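Local coordinates for putative diflavin flavoprotein A 3 (Synechocystis sp., PDB 6H0C) that probably passes electrons from NADH to oxygen, reducing it to water, this chain being its flavodiiron core of metallo-beta-lactamase-like and flavodoxin-like parts, at residues A[8-22]-A[176-188]. Residues are numbered along the deposited sequence; the frame is centred on the assembly and turned at random.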
loop_
_atom_site.group_PDB
_atom_site.type_symbol
_atom_site.label_atom_id
_atom_site.label_comp_id
_atom_site.label_asym_id
_atom_site.label_seq_id
_atom_site.Cartn_x
_atom_site.Cartn_y
_atom_site.Cartn_z
ATOM N N CYS A 8 18.593 2.713 -16.093
ATOM C CA CYS A 8 18.852 4.065 -16.535
ATOM C C CYS A 8 19.492 4.890 -15.421
ATOM O O CYS A 8 19.018 4.880 -14.280
ATOM C CB CYS A 8 17.545 4.705 -17.013
ATOM S SG CYS A 8 17.730 6.306 -17.816
ATOM N N PRO A 9 20.592 5.593 -15.738
ATOM C CA PRO A 9 21.145 6.562 -14.782
ATOM C C PRO A 9 20.212 7.762 -14.677
ATOM O O PRO A 9 19.766 8.250 -15.711
ATOM C CB PRO A 9 22.492 6.946 -15.403
ATOM C CG PRO A 9 22.318 6.682 -16.861
ATOM C CD PRO A 9 21.393 5.505 -16.973
ATOM N N ILE A 10 19.902 8.226 -13.475
ATOM C CA ILE A 10 18.870 9.255 -13.341
ATOM C C ILE A 10 19.359 10.506 -12.620
ATOM O O ILE A 10 18.708 11.539 -12.659
ATOM C CB ILE A 10 17.618 8.706 -12.603
ATOM C CG1 ILE A 10 17.970 8.236 -11.193
ATOM C CG2 ILE A 10 16.971 7.574 -13.402
ATOM C CD1 ILE A 10 16.745 7.876 -10.367
ATOM N N ALA A 11 20.505 10.406 -11.962
ATOM C CA ALA A 11 21.104 11.537 -11.261
ATOM C C ALA A 11 22.503 11.108 -10.832
ATOM O O ALA A 11 22.871 9.950 -11.040
ATOM C CB ALA A 11 20.250 11.958 -10.067
ATOM N N VAL A 12 23.288 12.015 -10.252
ATOM C CA VAL A 12 24.658 11.658 -9.882
ATOM C C VAL A 12 24.656 10.464 -8.936
ATOM O O VAL A 12 23.915 10.438 -7.948
ATOM C CB VAL A 12 25.431 12.828 -9.225
ATOM C CG1 VAL A 12 25.717 13.906 -10.245
ATOM C CG2 VAL A 12 24.665 13.396 -8.047
ATOM N N ASP A 13 25.474 9.468 -9.272
ATOM C CA ASP A 13 25.627 8.260 -8.466
ATOM C C ASP A 13 24.342 7.432 -8.369
ATOM O O ASP A 13 24.278 6.470 -7.606
ATOM C CB ASP A 13 26.107 8.625 -7.057
ATOM C CG ASP A 13 27.365 9.476 -7.075
ATOM O OD1 ASP A 13 28.335 9.095 -7.768
ATOM O OD2 ASP A 13 27.370 10.538 -6.413
ATOM N N THR A 14 23.330 7.786 -9.152
ATOM C CA THR A 14 22.020 7.177 -8.971
ATOM C C THR A 14 21.473 6.519 -10.231
ATOM O O THR A 14 21.407 7.131 -11.302
ATOM C CB THR A 14 20.992 8.209 -8.481
ATOM O OG1 THR A 14 21.544 8.979 -7.400
ATOM C CG2 THR A 14 19.718 7.503 -8.021
ATOM N N THR A 15 21.049 5.271 -10.073
ATOM C CA THR A 15 20.517 4.485 -11.173
ATOM C C THR A 15 19.162 3.887 -10.809
ATOM O O THR A 15 18.958 3.467 -9.666
ATOM C CB THR A 15 21.483 3.353 -11.545
ATOM O OG1 THR A 15 22.799 3.898 -11.720
ATOM C CG2 THR A 15 21.031 2.644 -12.821
ATOM N N VAL A 16 18.234 3.859 -11.767
ATOM C CA VAL A 16 16.978 3.131 -11.563
ATOM C C VAL A 16 16.978 1.787 -12.306
ATOM O O VAL A 16 17.495 1.659 -13.422
ATOM C CB VAL A 16 15.748 3.946 -12.006
ATOM C CG1 VAL A 16 15.741 4.129 -13.515
ATOM C CG2 VAL A 16 14.478 3.242 -11.565
ATOM N N PHE A 17 16.424 0.780 -11.650
ATOM C CA PHE A 17 16.196 -0.524 -12.260
ATOM C C PHE A 17 14.694 -0.737 -12.297
ATOM O O PHE A 17 14.094 -1.020 -11.258
ATOM C CB PHE A 17 16.869 -1.654 -11.457
ATOM C CG PHE A 17 18.372 -1.618 -11.472
ATOM C CD1 PHE A 17 19.088 -2.549 -12.208
ATOM C CD2 PHE A 17 19.070 -0.668 -10.743
ATOM C CE1 PHE A 17 20.484 -2.527 -12.231
ATOM C CE2 PHE A 17 20.463 -0.637 -10.760
ATOM C CZ PHE A 17 21.170 -1.574 -11.509
ATOM N N ARG A 18 14.071 -0.580 -13.460
ATOM C CA ARG A 18 12.626 -0.773 -13.542
ATOM C C ARG A 18 12.307 -2.193 -13.999
ATOM O O ARG A 18 12.506 -2.534 -15.164
ATOM C CB ARG A 18 11.975 0.251 -14.488
ATOM C CG ARG A 18 12.340 1.704 -14.178
ATOM C CD ARG A 18 11.265 2.672 -14.639
ATOM N NE ARG A 18 10.929 2.489 -16.048
ATOM C CZ ARG A 18 9.733 2.746 -16.571
ATOM N NH1 ARG A 18 9.517 2.539 -17.867
ATOM N NH2 ARG A 18 8.750 3.211 -15.799
ATOM N N SER A 19 11.831 -3.023 -13.074
ATOM C CA SER A 19 11.307 -4.337 -13.442
ATOM C C SER A 19 9.947 -4.140 -14.095
ATOM O O SER A 19 8.999 -3.679 -13.449
ATOM C CB SER A 19 11.199 -5.251 -12.226
ATOM O OG SER A 19 12.478 -5.464 -11.652
ATOM N N ARG A 20 9.850 -4.476 -15.377
ATOM C CA ARG A 20 8.661 -4.127 -16.138
ATOM C C ARG A 20 7.839 -5.351 -16.506
ATOM O O ARG A 20 8.390 -6.388 -16.877
ATOM C CB ARG A 20 9.053 -3.353 -17.403
ATOM C CG ARG A 20 9.951 -2.142 -17.145
ATOM C CD ARG A 20 10.128 -1.292 -18.400
ATOM N NE ARG A 20 10.710 -2.062 -19.494
ATOM C CZ ARG A 20 10.615 -1.728 -20.777
ATOM N NH1 ARG A 20 9.953 -0.631 -21.129
ATOM N NH2 ARG A 20 11.178 -2.493 -21.708
ATOM N N THR A 21 6.518 -5.224 -16.385
ATOM C CA THR A 21 5.594 -6.229 -16.906
ATOM C C THR A 21 4.505 -5.534 -17.726
ATOM O O THR A 21 3.919 -4.543 -17.285
ATOM C CB THR A 21 4.957 -7.091 -15.775
ATOM O OG1 THR A 21 4.122 -8.097 -16.355
ATOM C CG2 THR A 21 4.122 -6.249 -14.812
ATOM N N TRP A 22 4.257 -6.028 -18.934
ATOM C CA TRP A 22 3.236 -5.426 -19.784
ATOM C C TRP A 22 1.870 -6.028 -19.463
ATOM O O TRP A 22 0.835 -5.417 -19.713
ATOM C CB TRP A 22 3.585 -5.600 -21.267
ATOM C CG TRP A 22 4.561 -4.558 -21.765
ATOM C CD1 TRP A 22 4.260 -3.318 -22.284
ATOM C CD2 TRP A 22 5.988 -4.656 -21.771
ATOM N NE1 TRP A 22 5.419 -2.649 -22.615
ATOM C CE2 TRP A 22 6.491 -3.449 -22.310
ATOM C CE3 TRP A 22 6.889 -5.645 -21.365
ATOM C CZ2 TRP A 22 7.853 -3.211 -22.456
ATOM C CZ3 TRP A 22 8.247 -5.410 -21.515
ATOM C CH2 TRP A 22 8.716 -4.204 -22.058
ATOM N N ALA A 176 2.071 5.185 -10.575
ATOM C CA ALA A 176 1.037 4.814 -11.521
ATOM C C ALA A 176 1.356 3.445 -12.087
ATOM O O ALA A 176 2.508 3.155 -12.397
ATOM C CB ALA A 176 0.929 5.837 -12.626
ATOM N N HIS A 177 0.336 2.600 -12.194
ATOM C CA HIS A 177 0.524 1.261 -12.724
ATOM C C HIS A 177 0.427 1.308 -14.231
ATOM O O HIS A 177 -0.639 1.098 -14.809
ATOM C CB HIS A 177 -0.499 0.289 -12.129
ATOM C CG HIS A 177 -0.190 -0.107 -10.721
ATOM N ND1 HIS A 177 1.023 -0.646 -10.351
ATOM C CD2 HIS A 177 -0.930 -0.031 -9.587
ATOM C CE1 HIS A 177 1.017 -0.899 -9.055
ATOM N NE2 HIS A 177 -0.156 -0.530 -8.567
ATOM N N VAL A 178 1.551 1.619 -14.861
ATOM C CA VAL A 178 1.615 1.678 -16.315
ATOM C C VAL A 178 3.023 1.345 -16.807
ATOM O O VAL A 178 4.022 1.896 -16.326
ATOM C CB VAL A 178 1.183 3.064 -16.853
ATOM C CG1 VAL A 178 2.081 4.151 -16.302
ATOM C CG2 VAL A 178 1.202 3.070 -18.367
ATOM N N CYS A 179 3.087 0.421 -17.760
ATOM C CA CYS A 179 4.347 -0.008 -18.330
ATOM C C CYS A 179 4.563 0.694 -19.663
ATOM O O CYS A 179 3.731 0.620 -20.563
ATOM C CB CYS A 179 4.363 -1.524 -18.511
ATOM S SG CYS A 179 5.944 -2.163 -19.075
ATOM N N GLY A 180 5.677 1.398 -19.774
ATOM C CA GLY A 180 6.012 2.084 -21.001
ATOM C C GLY A 180 7.517 2.128 -21.135
ATOM O O GLY A 180 8.233 1.703 -20.226
ATOM N N ASP A 181 7.995 2.642 -22.265
ATOM C CA ASP A 181 9.428 2.732 -22.520
ATOM C C ASP A 181 10.033 3.959 -21.869
ATOM O O ASP A 181 11.221 3.973 -21.561
ATOM C CB ASP A 181 9.711 2.753 -24.021
ATOM C CG ASP A 181 9.501 1.401 -24.671
ATOM O OD1 ASP A 181 9.750 0.364 -24.005
ATOM O OD2 ASP A 181 9.085 1.381 -25.852
ATOM N N GLN A 182 9.212 4.983 -21.651
ATOM C CA GLN A 182 9.688 6.222 -21.036
ATOM C C GLN A 182 10.031 6.032 -19.562
ATOM O O GLN A 182 9.178 5.644 -18.762
ATOM C CB GLN A 182 8.649 7.332 -21.189
ATOM C CG GLN A 182 8.443 7.748 -22.618
ATOM C CD GLN A 182 9.759 7.783 -23.377
ATOM O OE1 GLN A 182 10.700 8.482 -22.982
ATOM N NE2 GLN A 182 9.843 7.005 -24.458
ATOM N N VAL A 183 11.284 6.302 -19.210
ATOM C CA VAL A 183 11.711 6.219 -17.819
ATOM C C VAL A 183 11.208 7.434 -17.041
ATOM O O VAL A 183 10.916 7.350 -15.848
ATOM C CB VAL A 183 13.245 6.120 -17.708
ATOM C CG1 VAL A 183 13.697 6.241 -16.244
ATOM C CG2 VAL A 183 13.726 4.817 -18.334
ATOM N N PHE A 184 11.102 8.566 -17.726
ATOM C CA PHE A 184 10.561 9.761 -17.109
ATOM C C PHE A 184 9.180 10.080 -17.662
ATOM O O PHE A 184 8.743 9.486 -18.640
ATOM C CB PHE A 184 11.503 10.939 -17.312
ATOM C CG PHE A 184 12.686 10.920 -16.393
ATOM C CD1 PHE A 184 13.852 10.263 -16.757
ATOM C CD2 PHE A 184 12.630 11.559 -15.161
ATOM C CE1 PHE A 184 14.948 10.243 -15.908
ATOM C CE2 PHE A 184 13.718 11.542 -14.306
ATOM C CZ PHE A 184 14.882 10.883 -14.681
ATOM N N ASP A 185 8.499 11.030 -17.033
ATOM C CA ASP A 185 7.089 11.263 -17.298
ATOM C C ASP A 185 6.803 12.492 -18.171
ATOM O O ASP A 185 5.925 13.290 -17.835
ATOM C CB ASP A 185 6.340 11.400 -15.961
ATOM C CG ASP A 185 6.721 12.666 -15.198
ATOM O OD1 ASP A 185 7.863 13.152 -15.365
ATOM O OD2 ASP A 185 5.871 13.186 -14.439
ATOM N N GLU A 186 7.514 12.663 -19.286
ATOM C CA GLU A 186 7.171 13.792 -20.156
ATOM C C GLU A 186 5.805 13.561 -20.767
ATOM O O GLU A 186 5.522 12.476 -21.274
ATOM C CB GLU A 186 8.190 14.014 -21.264
ATOM C CG GLU A 186 7.884 15.280 -22.057
ATOM C CD GLU A 186 9.092 15.808 -22.811
ATOM O OE1 GLU A 186 9.303 17.046 -22.811
ATOM O OE2 GLU A 186 9.828 14.984 -23.405
ATOM N N GLY A 187 4.963 14.589 -20.713
ATOM C CA GLY A 187 3.588 14.474 -21.157
ATOM C C GLY A 187 2.675 14.306 -19.959
ATOM O O GLY A 187 2.859 13.400 -19.143
ATOM N N TRP A 188 1.689 15.185 -19.839
ATOM C CA TRP A 188 0.763 15.100 -18.726
ATOM C C TRP A 188 -0.419 14.167 -19.005
ATOM O O TRP A 188 -0.719 13.277 -18.214
ATOM C CB TRP A 188 0.231 16.485 -18.356
ATOM C CG TRP A 188 -0.861 16.369 -17.358
ATOM C CD1 TRP A 188 -2.194 16.441 -17.598
ATOM C CD2 TRP A 188 -0.718 16.091 -15.961
ATOM N NE1 TRP A 188 -2.895 16.243 -16.436
ATOM C CE2 TRP A 188 -2.012 16.026 -15.414
ATOM C CE3 TRP A 188 0.380 15.901 -15.119
ATOM C CZ2 TRP A 188 -2.244 15.784 -14.056
ATOM C CZ3 TRP A 188 0.148 15.653 -13.772
ATOM C CH2 TRP A 188 -1.153 15.602 -13.255
HETATM O O HOH W 1 6.432 3.060 -17.089
HETATM O O HOH W 2 10.772 -1.973 -24.836
#
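C179 sets its sulfur over one face of the W22 indole: SG stands 3.5 Å from the centroid of the five-membered ring and only 9° off the ring normal, a Cys sulfur-aromatic contact. The thiol gets there because SG lies anti to the C179 backbone N (chi1 -175°), which also brings it against CB of R20. The indole also points its CH2 edge at one face of the R20 guanidinium, near the rim. At the edge of that guanidinium, NH1 forks to two acceptors in its plane. R20 NH1 to D181 OD1 is 3.1 Å long and nearly straight at 173°, a salt bridge that uses the anti lone pair of the carboxylate; R20 NH1 to G180 O, 3.0 Å, is more bent and reaches the oxygen from above its carbonyl plane. Water 2 bridges R20 NH2 and D181 OD1, while D4 forms a salt bridge with R20 NH2. R18 lays one face of its guanidinium over CA of V183. R18 NH2 donates to water 1, 2.7 Å away, which passes the link on to V178 O, while R18 NH1 donates to Q6. Farther along, the contact turns apolar: V183 sends CG2 to CB of C8 and CG1 tip to tip with CG1 of V16, 4.0 Å in each case, and the F184 ring brings CZ to I10 CB at 4.1 Å. This arrangement joins the N-terminal beta hairpin, strands 4-11 and 14-21 at the border of one sheet, to the long loop between strand 167-171 and helix 189-202, within the metallo-beta-lactamase-like domain of a flavodiiron protein.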